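Extracellular solute-binding protein, family 1 (Bifidobacterium longum subsp. infantis ATCC 15697, PDB 3OMB) probably serves as the extracellular substrate-binding component of an ABC-type transporter, and carries a bound magnesium ion. Local coordinates at residues 201-206 with 300-305. Numbering follows the deposited sequence.
Sequences NGNGQA and GKTAKT. With MG (magnesium ion), chain B.
Asn201 and Asn203 of a magnesium-binding loop meet Thr302 and Ala303 in a small polar surface contact between two loops. The first follows helix 185-197 and leads into strand 209-211; the second joins helix 289-297 to strand 305-310, which runs parallel to 209-211 in a mixed sheet. Each amide of Asn201 and Asn203 works at both ends, with the oxygen turned to the metal and the nitrogen to the other loop. Asn201 ND2 donates to Ala303 O over 2.9 Å, a nearly straight bond (N-H...O 174°) with the acceptor in the plane of the amide. Because Asn201 OD1 also binds magnesium, at 2.3 Å, the two bonds fix the rotation of the amide, and the metal would further polarise its N-H groups. Thr302 stands roughly at right angles to this side chain, its CG2 3.5 Å from Asn201 ND2. Thr302 CG2 also lies 3.8 Å from Asn203 ND2, and a water links that nitrogen, as donor, to Thr302 OG1. Asn203 OD1 is a second magnesium ligand, and Gln205 O a third at 2.3 Å. In both asparagines CG sits between the backbone N and the carbonyl carbon (chi1 74° and 64°), which lets OD1 accept from the backbone N two residues on, giving successive Asx turns at Asn201 and Asn203. Trp173 of helix 171-177 packs against Asn201 and Ala303. Asp199, Asp207 and Glu208 complete the metal site. Ligands at every second residue from 199 to 207, Gln205 through its backbone oxygen, recall an EF-hand calcium loop, here occupied by magnesium, although Glu208 follows Asp207 directly.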
loop_
_atom_site.group_PDB
_atom_site.type_symbol
_atom_site.label_atom_id
_atom_site.label_comp_id
_atom_site.label_asym_id
_atom_site.label_seq_id
_atom_site.Cartn_x
_atom_site.Cartn_y
_atom_site.Cartn_z
ATOM N N ASN A 201 -32.067 1.444 -6.429
ATOM C CA ASN A 201 -31.791 0.719 -7.686
ATOM C C ASN A 201 -33.078 0.335 -8.463
ATOM O O ASN A 201 -33.027 -0.312 -9.515
ATOM C CB ASN A 201 -30.807 -0.458 -7.492
ATOM C CG ASN A 201 -31.427 -1.671 -6.778
ATOM O OD1 ASN A 201 -32.652 -1.801 -6.653
ATOM N ND2 ASN A 201 -30.571 -2.565 -6.316
ATOM N N GLY A 202 -34.220 0.774 -7.949
ATOM C CA GLY A 202 -35.509 0.620 -8.634
ATOM C C GLY A 202 -36.075 -0.784 -8.872
ATOM O O GLY A 202 -37.050 -0.921 -9.579
ATOM N N ASN A 203 -35.502 -1.842 -8.311
ATOM C CA ASN A 203 -35.985 -3.181 -8.701
ATOM C C ASN A 203 -37.116 -3.714 -7.831
ATOM O O ASN A 203 -37.624 -4.829 -8.054
ATOM C CB ASN A 203 -34.839 -4.195 -8.835
ATOM C CG ASN A 203 -34.105 -4.473 -7.507
ATOM O OD1 ASN A 203 -34.508 -4.020 -6.416
ATOM N ND2 ASN A 203 -33.021 -5.235 -7.606
ATOM N N GLY A 204 -37.508 -2.906 -6.845
ATOM C CA GLY A 204 -38.597 -3.254 -5.925
ATOM C C GLY A 204 -38.110 -4.063 -4.733
ATOM O O GLY A 204 -38.798 -4.163 -3.724
ATOM N N GLN A 205 -36.926 -4.650 -4.851
ATOM C CA GLN A 205 -36.373 -5.471 -3.777
ATOM C C GLN A 205 -35.616 -4.620 -2.754
ATOM O O GLN A 205 -34.946 -3.647 -3.109
ATOM C CB GLN A 205 -35.458 -6.569 -4.360
ATOM C CG GLN A 205 -36.175 -7.548 -5.334
ATOM C CD GLN A 205 -37.256 -8.361 -4.621
ATOM O OE1 GLN A 205 -38.465 -8.210 -4.885
ATOM N NE2 GLN A 205 -36.824 -9.209 -3.686
ATOM N N ALA A 206 -35.730 -5.003 -1.486
ATOM C CA ALA A 206 -34.901 -4.447 -0.429
ATOM C C ALA A 206 -33.543 -5.165 -0.421
ATOM O O ALA A 206 -33.163 -5.815 0.543
ATOM C CB ALA A 206 -35.614 -4.556 0.934
ATOM N N GLY A 300 -23.193 -6.723 -12.691
ATOM C CA GLY A 300 -22.791 -5.727 -13.683
ATOM C C GLY A 300 -23.948 -4.949 -14.284
ATOM O O GLY A 300 -23.725 -4.064 -15.129
ATOM N N LYS A 301 -25.172 -5.263 -13.848
ATOM C CA LYS A 301 -26.379 -4.577 -14.322
ATOM C C LYS A 301 -27.102 -3.782 -13.235
ATOM O O LYS A 301 -27.518 -2.648 -13.474
ATOM C CB LYS A 301 -27.377 -5.568 -14.962
ATOM C CG LYS A 301 -27.057 -5.967 -16.419
ATOM C CD LYS A 301 -28.309 -6.494 -17.163
ATOM C CE LYS A 301 -28.731 -7.904 -16.709
ATOM N NZ LYS A 301 -27.595 -8.880 -16.715
ATOM N N THR A 302 -27.287 -4.393 -12.066
ATOM C CA THR A 302 -27.948 -3.731 -10.940
ATOM C C THR A 302 -26.947 -3.488 -9.812
ATOM O O THR A 302 -26.359 -4.435 -9.276
ATOM C CB THR A 302 -29.128 -4.575 -10.386
ATOM O OG1 THR A 302 -29.860 -5.111 -11.476
ATOM C CG2 THR A 302 -30.078 -3.722 -9.532
ATOM N N ALA A 303 -26.765 -2.219 -9.466
ATOM C CA ALA A 303 -25.902 -1.844 -8.360
ATOM C C ALA A 303 -26.532 -2.291 -7.049
ATOM O O ALA A 303 -27.751 -2.183 -6.869
ATOM C CB ALA A 303 -25.670 -0.344 -8.354
ATOM N N LYS A 304 -25.704 -2.784 -6.133
ATOM C CA LYS A 304 -26.198 -3.270 -4.840
ATOM C C LYS A 304 -25.721 -2.438 -3.635
ATOM O O LYS A 304 -26.399 -2.374 -2.605
ATOM C CB LYS A 304 -25.813 -4.747 -4.641
ATOM C CG LYS A 304 -26.455 -5.727 -5.647
ATOM C CD LYS A 304 -27.931 -5.943 -5.361
ATOM C CE LYS A 304 -28.491 -7.151 -6.127
ATOM N NZ LYS A 304 -28.698 -6.917 -7.589
ATOM N N THR A 305 -24.572 -1.788 -3.765
ATOM C CA THR A 305 -23.903 -1.203 -2.607
ATOM C C THR A 305 -23.801 0.311 -2.713
ATOM O O THR A 305 -23.383 0.843 -3.741
ATOM C CB THR A 305 -22.498 -1.788 -2.456
ATOM O OG1 THR A 305 -22.611 -3.201 -2.284
ATOM C CG2 THR A 305 -21.753 -1.178 -1.256
HETATM MG MG MG B . -33.674 -2.530 -4.669
HETATM O O HOH W 1 -32.422 -6.074 -10.382
#